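Local coordinates for salicylate 5-hydroxylase, large oxygenase component (Ralstonia sp., PDB 7C8Z), which catalyses the 5-hydroxylation of salicylate to gentisate as the oxygenase component of an NADH-dependent system, using a mononuclear iron and a [2Fe-2S] cluster, at residues P241-G245 against L246-W250; K266-K270 against F271-A275; N365-W368 against T369-L373; M423-T427 against L428-M432. All blocks are in the same frame, centred on the assembly; numbering follows the deposited sequence.

How the interactions relate
All four contacts are local, lie in the catalytic part of the chain and follow one another in series, so none nests in or crosses another. Interaction 1 is the short turn of helix 244-247, which presents two ligands of the iron. Interaction 2 closes the hairpin between strands 263-267 and 274-278, at one edge of the catalytic sheet within this chain. Interaction 3 starts helix 366-375, with its nearest atoms at least about 12 Å from those of the others. Interaction 4 starts helix 427-440 and touches interactions 1 and 2: Tyr242 packs on Glu426, and Leu428 on Met267 and Ala274.

Interaction 1 (P241-G245 against L246-W250). With FE (Fe (III) ion), chain J.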
loop_
_atom_site.group_PDB
_atom_site.type_symbol
_atom_site.label_atom_id
_atom_site.label_comp_id
_atom_site.label_asym_id
_atom_site.label_seq_id
_atom_site.Cartn_x
_atom_site.Cartn_y
_atom_site.Cartn_z
ATOM N N PRO A 241 -2.977 24.687 24.990
ATOM C CA PRO A 241 -2.030 25.776 25.268
ATOM C C PRO A 241 -0.837 25.389 26.129
ATOM O O PRO A 241 0.179 26.090 26.110
ATOM C CB PRO A 241 -2.902 26.823 25.980
ATOM C CG PRO A 241 -4.206 26.121 26.338
ATOM C CD PRO A 241 -4.097 24.678 25.940
ATOM N N TYR A 242 -0.933 24.314 26.906
ATOM C CA TYR A 242 0.122 23.986 27.854
ATOM C C TYR A 242 0.964 22.786 27.446
ATOM O O TYR A 242 1.916 22.445 28.155
ATOM C CB TYR A 242 -0.473 23.777 29.251
ATOM C CG TYR A 242 -1.008 22.395 29.554
ATOM C CD1 TYR A 242 -2.085 21.868 28.853
ATOM C CD2 TYR A 242 -0.457 21.635 30.580
ATOM C CE1 TYR A 242 -2.585 20.609 29.157
ATOM C CE2 TYR A 242 -0.945 20.384 30.889
ATOM C CZ TYR A 242 -2.006 19.873 30.178
ATOM O OH TYR A 242 -2.480 18.621 30.501
ATOM N N HIS A 243 0.639 22.132 26.341
ATOM C CA HIS A 243 1.518 21.118 25.768
ATOM C C HIS A 243 2.814 21.673 25.168
ATOM O O HIS A 243 3.857 21.022 25.313
ATOM C CB HIS A 243 0.756 20.298 24.717
ATOM C CG HIS A 243 0.921 20.789 23.312
ATOM N ND1 HIS A 243 -0.021 21.574 22.684
ATOM C CD2 HIS A 243 1.914 20.601 22.410
ATOM C CE1 HIS A 243 0.386 21.855 21.460
ATOM N NE2 HIS A 243 1.559 21.279 21.269
ATOM N N PRO A 244 2.826 22.852 24.511
ATOM C CA PRO A 244 4.072 23.276 23.837
ATOM C C PRO A 244 5.277 23.383 24.754
ATOM O O PRO A 244 6.387 23.012 24.351
ATOM C CB PRO A 244 3.697 24.640 23.239
ATOM C CG PRO A 244 2.228 24.588 23.077
ATOM C CD PRO A 244 1.748 23.834 24.273
ATOM N N GLY A 245 5.098 23.870 25.978
ATOM C CA GLY A 245 6.218 23.945 26.897
ATOM C C GLY A 245 6.648 22.611 27.466
ATOM O O GLY A 245 7.659 22.556 28.176
ATOM N N LEU A 246 5.905 21.543 27.178
ATOM C CA LEU A 246 6.208 20.211 27.680
ATOM C C LEU A 246 6.521 19.206 26.587
ATOM O O LEU A 246 7.289 18.272 26.830
ATOM C CB LEU A 246 5.039 19.676 28.525
ATOM C CG LEU A 246 4.582 20.546 29.703
ATOM C CD1 LEU A 246 3.318 19.977 30.334
ATOM C CD2 LEU A 246 5.687 20.686 30.736
ATOM N N LEU A 247 5.954 19.373 25.391
ATOM C CA LEU A 247 6.193 18.450 24.289
ATOM C C LEU A 247 7.383 18.896 23.445
ATOM O O LEU A 247 8.325 18.124 23.244
ATOM C CB LEU A 247 4.930 18.328 23.426
ATOM C CG LEU A 247 5.040 17.579 22.095
ATOM C CD1 LEU A 247 4.973 16.090 22.344
ATOM C CD2 LEU A 247 3.936 18.008 21.139
ATOM N N HIS A 248 7.356 20.137 22.954
ATOM C CA HIS A 248 8.435 20.693 22.138
ATOM C C HIS A 248 9.559 21.154 23.056
ATOM O O HIS A 248 9.523 22.265 23.590
ATOM C CB HIS A 248 7.934 21.853 21.282
ATOM C CG HIS A 248 6.686 21.548 20.517
ATOM N ND1 HIS A 248 6.492 20.359 19.848
ATOM C CD2 HIS A 248 5.567 22.282 20.313
ATOM C CE1 HIS A 248 5.306 20.373 19.267
ATOM N NE2 HIS A 248 4.726 21.529 19.533
ATOM N N THR A 249 10.585 20.317 23.224
ATOM C CA THR A 249 11.720 20.665 24.071
ATOM C C THR A 249 12.703 21.593 23.370
ATOM O O THR A 249 13.870 21.669 23.772
ATOM C CB THR A 249 12.440 19.402 24.551
ATOM O OG1 THR A 249 12.449 18.424 23.505
ATOM C CG2 THR A 249 11.750 18.828 25.793
ATOM N N TRP A 250 12.235 22.313 22.352
ATOM C CA TRP A 250 13.034 23.278 21.611
ATOM C C TRP A 250 12.509 24.662 21.957
ATOM O O TRP A 250 12.280 25.491 21.074
ATOM C CB TRP A 250 12.945 23.017 20.101
ATOM C CG TRP A 250 14.221 23.265 19.319
ATOM C CD1 TRP A 250 15.149 22.333 18.946
ATOM C CD2 TRP A 250 14.686 24.521 18.795
ATOM N NE1 TRP A 250 16.167 22.931 18.238
ATOM C CE2 TRP A 250 15.906 24.271 18.131
ATOM C CE3 TRP A 250 14.194 25.831 18.830
ATOM C CZ2 TRP A 250 16.638 25.282 17.507
ATOM C CZ3 TRP A 250 14.922 26.833 18.210
ATOM C CH2 TRP A 250 16.131 26.553 17.557
HETATM FE FE FE J . 2.544 21.660 19.235
HETATM O O HOH W 1 3.445 23.715 19.029
#
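His243 and His248 turn their imidazoles toward one iron and approach most closely at their metal-bound nitrogens, with 3.6 Å between His243 NE2 and His248 NE2. The ring planes stand 77° apart with centroids 5.3 Å from each other, an oblique pair; His248 NE2 sits near the plane of the His243 ring, at its edge. Iron lies 2.3 Å from His243 NE2 and 2.2 Å from His248 NE2, and a water molecule is also bound. With Asp389 these residues form the facial triad of two histidines and one carboxylate found in ring-hydroxylating oxygenases. A short, weakly bonded turn of helix between the histidines sets their spacing: His243 O accepts from Leu247 N at 2.7 Å, almost in line with the carbonyl, and from Leu246 N, which approaches from above the carbonyl plane. A weak bond from His248 N to Pro244 O continues the turn. Beyond the metal, His243 ND1 donates to Asp240 O, and His248 ND1 has a weak bond to Asp388, so the remote nitrogen of each ring has a second-shell partner. Leu247, whose chi1 of 171° swings CG away from the backbone N, brings CD2 to 3.5 Å from His243 CD2, while its CB lies in plane at the edge of that ring. On another side of the turn, Leu246 CD1 reaches Tyr242 CD2 at 4.1 Å. Tyr242 OH makes a weak bond to His112 of the second subunit, a residue of that subunit's [2Fe-2S] pocket, and Leu246 O accepts from Gln134 of the same subunit.

Interaction 2 (K266-K270 against F271-A275)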
loop_
_atom_site.group_PDB
_atom_site.type_symbol
_atom_site.label_atom_id
_atom_site.label_comp_id
_atom_site.label_asym_id
_atom_site.label_seq_id
_atom_site.Cartn_x
_atom_site.Cartn_y
_atom_site.Cartn_z
ATOM N N LYS A 266 -8.573 33.181 23.842
ATOM C CA LYS A 266 -9.939 33.635 23.634
ATOM C C LYS A 266 -10.674 32.729 22.655
ATOM O O LYS A 266 -10.065 32.000 21.869
ATOM C CB LYS A 266 -9.958 35.079 23.117
ATOM C CG LYS A 266 -9.358 36.083 24.088
ATOM C CD LYS A 266 -8.553 37.131 23.347
ATOM C CE LYS A 266 -8.254 38.333 24.217
ATOM N NZ LYS A 266 -8.576 39.587 23.486
ATOM N N MET A 267 -12.004 32.782 22.721
ATOM C CA MET A 267 -12.884 31.961 21.902
ATOM C C MET A 267 -14.001 32.834 21.350
ATOM O O MET A 267 -14.238 33.947 21.826
ATOM C CB MET A 267 -13.504 30.805 22.698
ATOM C CG MET A 267 -12.695 29.535 22.717
ATOM S SD MET A 267 -13.404 28.282 23.815
ATOM C CE MET A 267 -13.210 29.073 25.408
ATOM N N ASP A 268 -14.692 32.320 20.338
ATOM C CA ASP A 268 -15.874 32.995 19.835
ATOM C C ASP A 268 -17.091 32.548 20.644
ATOM O O ASP A 268 -16.986 31.754 21.580
ATOM C CB ASP A 268 -16.043 32.752 18.333
ATOM C CG ASP A 268 -16.604 31.376 18.009
ATOM O OD1 ASP A 268 -16.185 30.389 18.649
ATOM O OD2 ASP A 268 -17.450 31.282 17.092
ATOM N N ALA A 269 -18.266 33.050 20.261
ATOM C CA ALA A 269 -19.464 32.834 21.066
ATOM C C ALA A 269 -19.789 31.352 21.195
ATOM O O ALA A 269 -20.201 30.891 22.265
ATOM C CB ALA A 269 -20.646 33.596 20.467
ATOM N N LYS A 270 -19.600 30.588 20.127
ATOM C CA LYS A 270 -20.008 29.191 20.099
ATOM C C LYS A 270 -18.882 28.231 20.475
ATOM O O LYS A 270 -19.059 27.014 20.349
ATOM C CB LYS A 270 -20.546 28.835 18.709
ATOM C CG LYS A 270 -21.770 29.639 18.292
ATOM C CD LYS A 270 -22.713 28.802 17.441
ATOM C CE LYS A 270 -23.712 28.034 18.301
ATOM N NZ LYS A 270 -24.496 27.044 17.505
ATOM N N PHE A 271 -17.736 28.746 20.931
ATOM C CA PHE A 271 -16.598 27.967 21.417
ATOM C C PHE A 271 -15.923 27.156 20.318
ATOM O O PHE A 271 -15.133 26.249 20.621
ATOM C CB PHE A 271 -16.984 27.016 22.557
ATOM C CG PHE A 271 -17.715 27.677 23.683
ATOM C CD1 PHE A 271 -17.301 28.904 24.173
ATOM C CD2 PHE A 271 -18.812 27.062 24.265
ATOM C CE1 PHE A 271 -17.975 29.512 25.218
ATOM C CE2 PHE A 271 -19.490 27.664 25.308
ATOM C CZ PHE A 271 -19.069 28.891 25.786
ATOM N N ARG A 272 -16.210 27.444 19.049
ATOM C CA ARG A 272 -15.645 26.666 17.955
ATOM C C ARG A 272 -14.301 27.217 17.488
ATOM O O ARG A 272 -13.353 26.454 17.279
ATOM C CB ARG A 272 -16.639 26.610 16.790
ATOM C CG ARG A 272 -17.182 27.968 16.392
ATOM C CD ARG A 272 -18.397 27.859 15.499
ATOM N NE ARG A 272 -18.763 29.165 14.962
ATOM C CZ ARG A 272 -19.840 29.388 14.222
ATOM N NH1 ARG A 272 -20.662 28.387 13.934
ATOM N NH2 ARG A 272 -20.095 30.609 13.771
ATOM N N HIS A 273 -14.206 28.529 17.299
ATOM C CA HIS A 273 -12.958 29.151 16.889
ATOM C C HIS A 273 -12.198 29.620 18.119
ATOM O O HIS A 273 -12.791 29.919 19.157
ATOM C CB HIS A 273 -13.213 30.330 15.947
ATOM C CG HIS A 273 -14.289 30.083 14.937
ATOM N ND1 HIS A 273 -14.527 28.844 14.384
ATOM C CD2 HIS A 273 -15.193 30.924 14.380
ATOM C CE1 HIS A 273 -15.529 28.931 13.528
ATOM N NE2 HIS A 273 -15.952 30.183 13.507
ATOM N N ALA A 274 -10.875 29.705 17.993
ATOM C CA ALA A 274 -10.087 30.091 19.158
ATOM C C ALA A 274 -8.832 30.830 18.726
ATOM O O ALA A 274 -8.397 30.746 17.576
ATOM C CB ALA A 274 -9.715 28.877 20.018
ATOM N N ALA A 275 -8.265 31.575 19.670
ATOM C CA ALA A 275 -7.012 32.287 19.456
ATOM C C ALA A 275 -6.172 32.157 20.714
ATOM O O ALA A 275 -6.632 32.506 21.805
ATOM C CB ALA A 275 -7.257 33.763 19.119
#
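A beta hairpin joins strands 263-267 and 274-278, and Asp268 holds its connecting loop from within. The strands pair antiparallel: Lys266 and Ala275 are a hydrogen-bonded pair, with Lys266 N to Ala275 O and Ala275 N to Lys266 O both 2.9 Å, while Met267 and Ala274 form the adjoining non-hydrogen-bonded pair. A type I turn runs from Asp268 to Phe271, closed by Phe271 N to Asp268 O at 3.2 Å; Phe271 then takes a left-handed backbone conformation (phi 67°), after which the chain heads back. A chi1 of 77° tucks the Asp268 carboxylate between its own N and C, directed into the loop. Asp268 OD1 accepts from His273 N at 3.0 Å, met from above the carboxylate plane, and weakly from Arg272 N. Asp268 OD2 turns its syn lone pair to Arg272 NE at 3.3 Å, a salt bridge in which carboxylate and guanidinium planes are 15° apart, with OD2 somewhat out of the guanidinium plane. One carboxylate thus reaches two successive backbone amides, one of them weakly, and an arginine. The far nitrogens of Arg272 are used elsewhere, NH1 on Tyr435 OH and NH2 on Phe199 O, which ties the loop to helices 427-440 and 196-211. Toward the strand end, Met267 SD makes an oblique Met-aromatic contact with the Phe271 ring, 4.0 Å from Phe271 CD1. One face of the same ring carries Ala269 O. Beyond the salt bridge, Lys270 CD lies over one face of the Arg272 guanidinium, toward its rim, 4.1 Å from Arg272 NH1.

Interaction 3 (N365-W368 against T369-L373)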
loop_
_atom_site.group_PDB
_atom_site.type_symbol
_atom_site.label_atom_id
_atom_site.label_comp_id
_atom_site.label_asym_id
_atom_site.label_seq_id
_atom_site.Cartn_x
_atom_site.Cartn_y
_atom_site.Cartn_z
ATOM N N ASN A 365 11.574 42.973 2.227
ATOM C CA ASN A 365 12.788 42.958 1.445
ATOM C C ASN A 365 13.337 41.544 1.392
ATOM O O ASN A 365 12.696 40.541 1.722
ATOM C CB ASN A 365 13.825 43.931 1.999
ATOM C CG ASN A 365 14.085 43.742 3.482
ATOM O OD1 ASN A 365 13.857 42.676 4.057
ATOM N ND2 ASN A 365 14.546 44.809 4.118
ATOM N N GLU A 366 14.582 41.510 0.976
ATOM C CA GLU A 366 15.371 40.321 0.729
ATOM C C GLU A 366 15.932 39.755 2.033
ATOM O O GLU A 366 15.925 38.522 2.225
ATOM C CB GLU A 366 16.372 40.800 -0.334
ATOM C CG GLU A 366 16.014 40.461 -1.780
ATOM C CD GLU A 366 17.201 40.240 -2.734
ATOM O OE1 GLU A 366 18.090 39.363 -2.593
ATOM O OE2 GLU A 366 17.038 40.952 -3.776
ATOM N N GLU A 367 16.208 40.643 2.998
ATOM C CA GLU A 367 16.534 40.242 4.363
ATOM C C GLU A 367 15.353 39.554 5.056
ATOM O O GLU A 367 15.503 38.468 5.634
ATOM C CB GLU A 367 16.969 41.488 5.125
ATOM C CG GLU A 367 17.275 41.321 6.584
ATOM C CD GLU A 367 17.355 42.662 7.290
ATOM O OE1 GLU A 367 16.300 43.185 7.713
ATOM O OE2 GLU A 367 18.478 43.190 7.421
ATOM N N TRP A 368 14.162 40.170 4.997
ATOM C CA TRP A 368 13.008 39.638 5.725
ATOM C C TRP A 368 12.501 38.349 5.103
ATOM O O TRP A 368 12.076 37.431 5.818
ATOM C CB TRP A 368 11.881 40.675 5.793
ATOM C CG TRP A 368 12.044 41.588 6.945
ATOM C CD1 TRP A 368 12.469 42.876 6.901
ATOM C CD2 TRP A 368 11.822 41.281 8.328
ATOM N NE1 TRP A 368 12.523 43.399 8.167
ATOM C CE2 TRP A 368 12.129 42.440 9.062
ATOM C CE3 TRP A 368 11.387 40.142 9.016
ATOM C CZ2 TRP A 368 12.015 42.499 10.448
ATOM C CZ3 TRP A 368 11.275 40.200 10.393
ATOM C CH2 TRP A 368 11.587 41.372 11.094
ATOM N N THR A 369 12.518 38.267 3.773
ATOM C CA THR A 369 12.175 37.012 3.121
ATOM C C THR A 369 13.090 35.883 3.579
ATOM O O THR A 369 12.610 34.797 3.954
ATOM C CB THR A 369 12.235 37.158 1.598
ATOM O OG1 THR A 369 11.258 38.115 1.161
ATOM C CG2 THR A 369 11.956 35.807 0.939
ATOM N N GLN A 370 14.420 36.121 3.588
ATOM C CA GLN A 370 15.275 34.995 3.959
ATOM C C GLN A 370 15.056 34.647 5.435
ATOM O O GLN A 370 15.157 33.481 5.835
ATOM C CB GLN A 370 16.766 35.289 3.742
ATOM C CG GLN A 370 17.062 35.365 2.261
ATOM C CD GLN A 370 18.446 35.863 1.842
ATOM O OE1 GLN A 370 18.848 37.065 2.029
ATOM N NE2 GLN A 370 18.966 35.042 0.870
ATOM N N ARG A 371 14.781 35.662 6.259
ATOM C CA ARG A 371 14.503 35.440 7.676
ATOM C C ARG A 371 13.315 34.509 7.868
ATOM O O ARG A 371 13.385 33.539 8.637
ATOM C CB ARG A 371 14.243 36.778 8.372
ATOM C CG ARG A 371 13.652 36.656 9.776
ATOM C CD ARG A 371 14.206 37.703 10.746
ATOM N NE ARG A 371 14.356 39.004 10.101
ATOM C CZ ARG A 371 15.478 39.713 10.092
ATOM N NH1 ARG A 371 16.564 39.257 10.699
ATOM N NH2 ARG A 371 15.512 40.880 9.465
ATOM N N ARG A 372 12.203 34.801 7.191
ATOM C CA ARG A 372 11.051 33.909 7.292
ATOM C C ARG A 372 11.413 32.511 6.810
ATOM O O ARG A 372 11.043 31.509 7.443
ATOM C CB ARG A 372 9.863 34.458 6.499
ATOM C CG ARG A 372 9.511 35.912 6.781
ATOM C CD ARG A 372 8.053 36.200 6.438
ATOM N NE ARG A 372 7.764 37.631 6.459
ATOM C CZ ARG A 372 7.431 38.315 7.551
ATOM N NH1 ARG A 372 7.343 37.702 8.723
ATOM N NH2 ARG A 372 7.187 39.616 7.471
ATOM N N LEU A 373 12.160 32.422 5.707
ATOM C CA LEU A 373 12.497 31.112 5.154
ATOM C C LEU A 373 13.330 30.297 6.135
ATOM O O LEU A 373 13.061 29.113 6.360
ATOM C CB LEU A 373 13.234 31.273 3.825
ATOM C CG LEU A 373 12.366 31.681 2.634
ATOM C CD1 LEU A 373 13.236 31.854 1.405
ATOM C CD2 LEU A 373 11.256 30.667 2.386
#
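Helix 366-375 begins with Asn365 as its N-cap, and both oxygens of that residue serve the first turn. The side-chain oxygen, Asn365 OD1, accepts from Trp368 N at 2.7 Å, the donor nearly in line with the amide C=O, so an amide that lacks a preceding helical turn is satisfied. The backbone oxygen, Asn365 O, takes two donors from opposite faces of its plane: Thr369 N at 3.1 Å and Thr369 OG1 at 2.9 Å. The hydroxyl gets there because OG1 lies beside its own backbone N (chi1 -63°), and it is also hydrogen-bonded to Lys218 on strand 217-227. Regular helical bonds follow, Gln370 N to Glu366 O, Arg371 N to Glu367 O and Arg372 N to Trp368 O. The guanidinium of Arg372 is shared among Asp364, Glu313 and Asn337 O, fixing the helix to the loops around it. Arg371 has two carboxylate partners and one aromatic one. Arg371 NH2 forms a salt bridge with Glu367 OE1 at 3.0 Å, the oxygen lying near the guanidinium plane at its edge, and NH1 forms another with Asp309. The group also stands over the Trp368 ring in a cation-pi contact, upright rather than stacked, with planes 71° apart: Arg371 CZ is 4.1 Å from the centroid of the six-membered ring of Trp368, 5° off its normal, and Arg371 NH2 lies over the centre of the ring, 3.7 Å from Trp368 CE2.

Interaction 4 (M423-T427 against L428-M432); sequences MVTET and LIRGM
Arg430 folds its guanidinium back over the start of its own helix, one face covering Thr427 CA and the carbonyl carbon of Glu426. A bend at chi3 (-48°) turns the otherwise extended chain toward the N terminus, and Arg430 NH1 lies 3.7 Å from Glu426 CB. On the same group, Arg430 NH2 gives a weak bond to Thr425 OG1 at 3.2 Å, tilted from the straight line, while Thr427 N makes another weak bond to Thr425 OG1 at 3.0 Å. Thr425 OG1 thus takes two weak bonds, and it has a further weak one to Met412 O. Helix 427-440 starts here, with Glu426 at the N-cap: Glu426 O accepts from Arg430 N at 3.1 Å, in the carbonyl plane, and weakly from Ile429 N, and Thr427 O accepts from Gly431 N at 2.9 Å. A positive group so close to the first turn would probably be disfavoured by the helix dipole, but backbone oxygens take up its N-H groups: NH1 donates to Met412 O and NH2 to Glu416 O. Thr427 OG1 accepts from Gly418 N and is also hydrogen-bonded to Glu416 O, joining the helix start to the loop at 410-418. Glu426 OE1 forms a salt bridge with Arg113 of the second subunit, a residue of that subunit's [2Fe-2S] pocket, and OE2 is hydrogen-bonded to Met412 N. Leu428 packs on strands 263-267 and 274-278, touching Leu265, Met267, Ala274 and Met276, while Ile429 and Met432 meet helix 232-238 at Glu236.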
loop_
_atom_site.group_PDB
_atom_site.type_symbol
_atom_site.label_atom_id
_atom_site.label_comp_id
_atom_site.label_asym_id
_atom_site.label_seq_id
_atom_site.Cartn_x
_atom_site.Cartn_y
_atom_site.Cartn_z
ATOM N N MET A 423 -2.104 29.991 30.365
ATOM C CA MET A 423 -2.099 28.928 29.360
ATOM C C MET A 423 -2.483 27.611 30.012
ATOM O O MET A 423 -2.510 26.570 29.349
ATOM C CB MET A 423 -0.703 28.626 28.809
ATOM C CG MET A 423 0.464 28.827 29.748
ATOM S SD MET A 423 1.919 28.234 28.790
ATOM C CE MET A 423 3.212 28.898 29.890
ATOM N N VAL A 424 -2.789 27.627 31.301
ATOM C CA VAL A 424 -2.838 26.362 32.014
ATOM C C VAL A 424 -4.270 25.872 32.075
ATOM O O VAL A 424 -4.866 25.790 33.154
ATOM C CB VAL A 424 -2.242 26.504 33.429
ATOM C CG1 VAL A 424 -1.844 25.147 33.964
ATOM C CG2 VAL A 424 -1.062 27.479 33.425
ATOM N N THR A 425 -4.820 25.517 30.924
ATOM C CA THR A 425 -6.204 25.090 30.897
ATOM C C THR A 425 -6.453 24.346 29.600
ATOM O O THR A 425 -5.800 24.605 28.588
ATOM C CB THR A 425 -7.160 26.280 31.045
ATOM O OG1 THR A 425 -8.496 25.852 30.765
ATOM C CG2 THR A 425 -6.771 27.411 30.097
ATOM N N GLU A 426 -7.400 23.412 29.643
ATOM C CA GLU A 426 -7.875 22.737 28.445
ATOM C C GLU A 426 -9.236 23.264 28.007
ATOM O O GLU A 426 -10.014 22.542 27.374
ATOM C CB GLU A 426 -7.910 21.225 28.673
ATOM C CG GLU A 426 -6.533 20.634 28.913
ATOM C CD GLU A 426 -6.554 19.133 29.104
ATOM O OE1 GLU A 426 -6.298 18.410 28.118
ATOM O OE2 GLU A 426 -6.818 18.676 30.236
ATOM N N THR A 427 -9.522 24.532 28.313
ATOM C CA THR A 427 -10.861 25.069 28.104
ATOM C C THR A 427 -11.213 25.180 26.626
ATOM O O THR A 427 -12.392 25.085 26.270
ATOM C CB THR A 427 -10.997 26.432 28.790
ATOM O OG1 THR A 427 -12.313 26.957 28.575
ATOM C CG2 THR A 427 -9.968 27.407 28.253
ATOM N N LEU A 428 -10.222 25.372 25.752
ATOM C CA LEU A 428 -10.529 25.462 24.328
ATOM C C LEU A 428 -11.019 24.127 23.783
ATOM O O LEU A 428 -11.939 24.084 22.960
ATOM C CB LEU A 428 -9.302 25.937 23.552
ATOM C CG LEU A 428 -8.703 27.284 23.941
ATOM C CD1 LEU A 428 -7.616 27.696 22.964
ATOM C CD2 LEU A 428 -9.788 28.330 23.999
ATOM N N ILE A 429 -10.445 23.025 24.261
ATOM C CA ILE A 429 -10.910 21.711 23.838
ATOM C C ILE A 429 -12.284 21.416 24.427
ATOM O O ILE A 429 -13.149 20.830 23.761
ATOM C CB ILE A 429 -9.874 20.641 24.222
ATOM C CG1 ILE A 429 -8.485 21.074 23.747
ATOM C CG2 ILE A 429 -10.253 19.294 23.626
ATOM C CD1 ILE A 429 -7.378 20.113 24.108
ATOM N N ARG A 430 -12.507 21.812 25.680
ATOM C CA ARG A 430 -13.817 21.614 26.291
ATOM C C ARG A 430 -14.890 22.395 25.543
ATOM O O ARG A 430 -16.000 21.896 25.332
ATOM C CB ARG A 430 -13.770 22.013 27.768
ATOM C CG ARG A 430 -13.065 20.974 28.626
ATOM C CD ARG A 430 -13.078 21.289 30.117
ATOM N NE ARG A 430 -12.694 22.658 30.439
ATOM C CZ ARG A 430 -11.509 22.990 30.939
ATOM N NH1 ARG A 430 -10.593 22.053 31.149
ATOM N NH2 ARG A 430 -11.235 24.255 31.221
ATOM N N GLY A 431 -14.567 23.612 25.105
ATOM C CA GLY A 431 -15.515 24.367 24.306
ATOM C C GLY A 431 -15.718 23.768 22.930
ATOM O O GLY A 431 -16.845 23.716 22.421
ATOM N N MET A 432 -14.628 23.325 22.302
ATOM C CA MET A 432 -14.724 22.632 21.026
ATOM C C MET A 432 -15.706 21.478 21.117
ATOM O O MET A 432 -16.592 21.330 20.274
ATOM C CB MET A 432 -13.340 22.135 20.599
ATOM C CG MET A 432 -13.333 21.256 19.359
ATOM S SD MET A 432 -11.662 20.866 18.797
ATOM C CE MET A 432 -11.907 19.238 18.104
#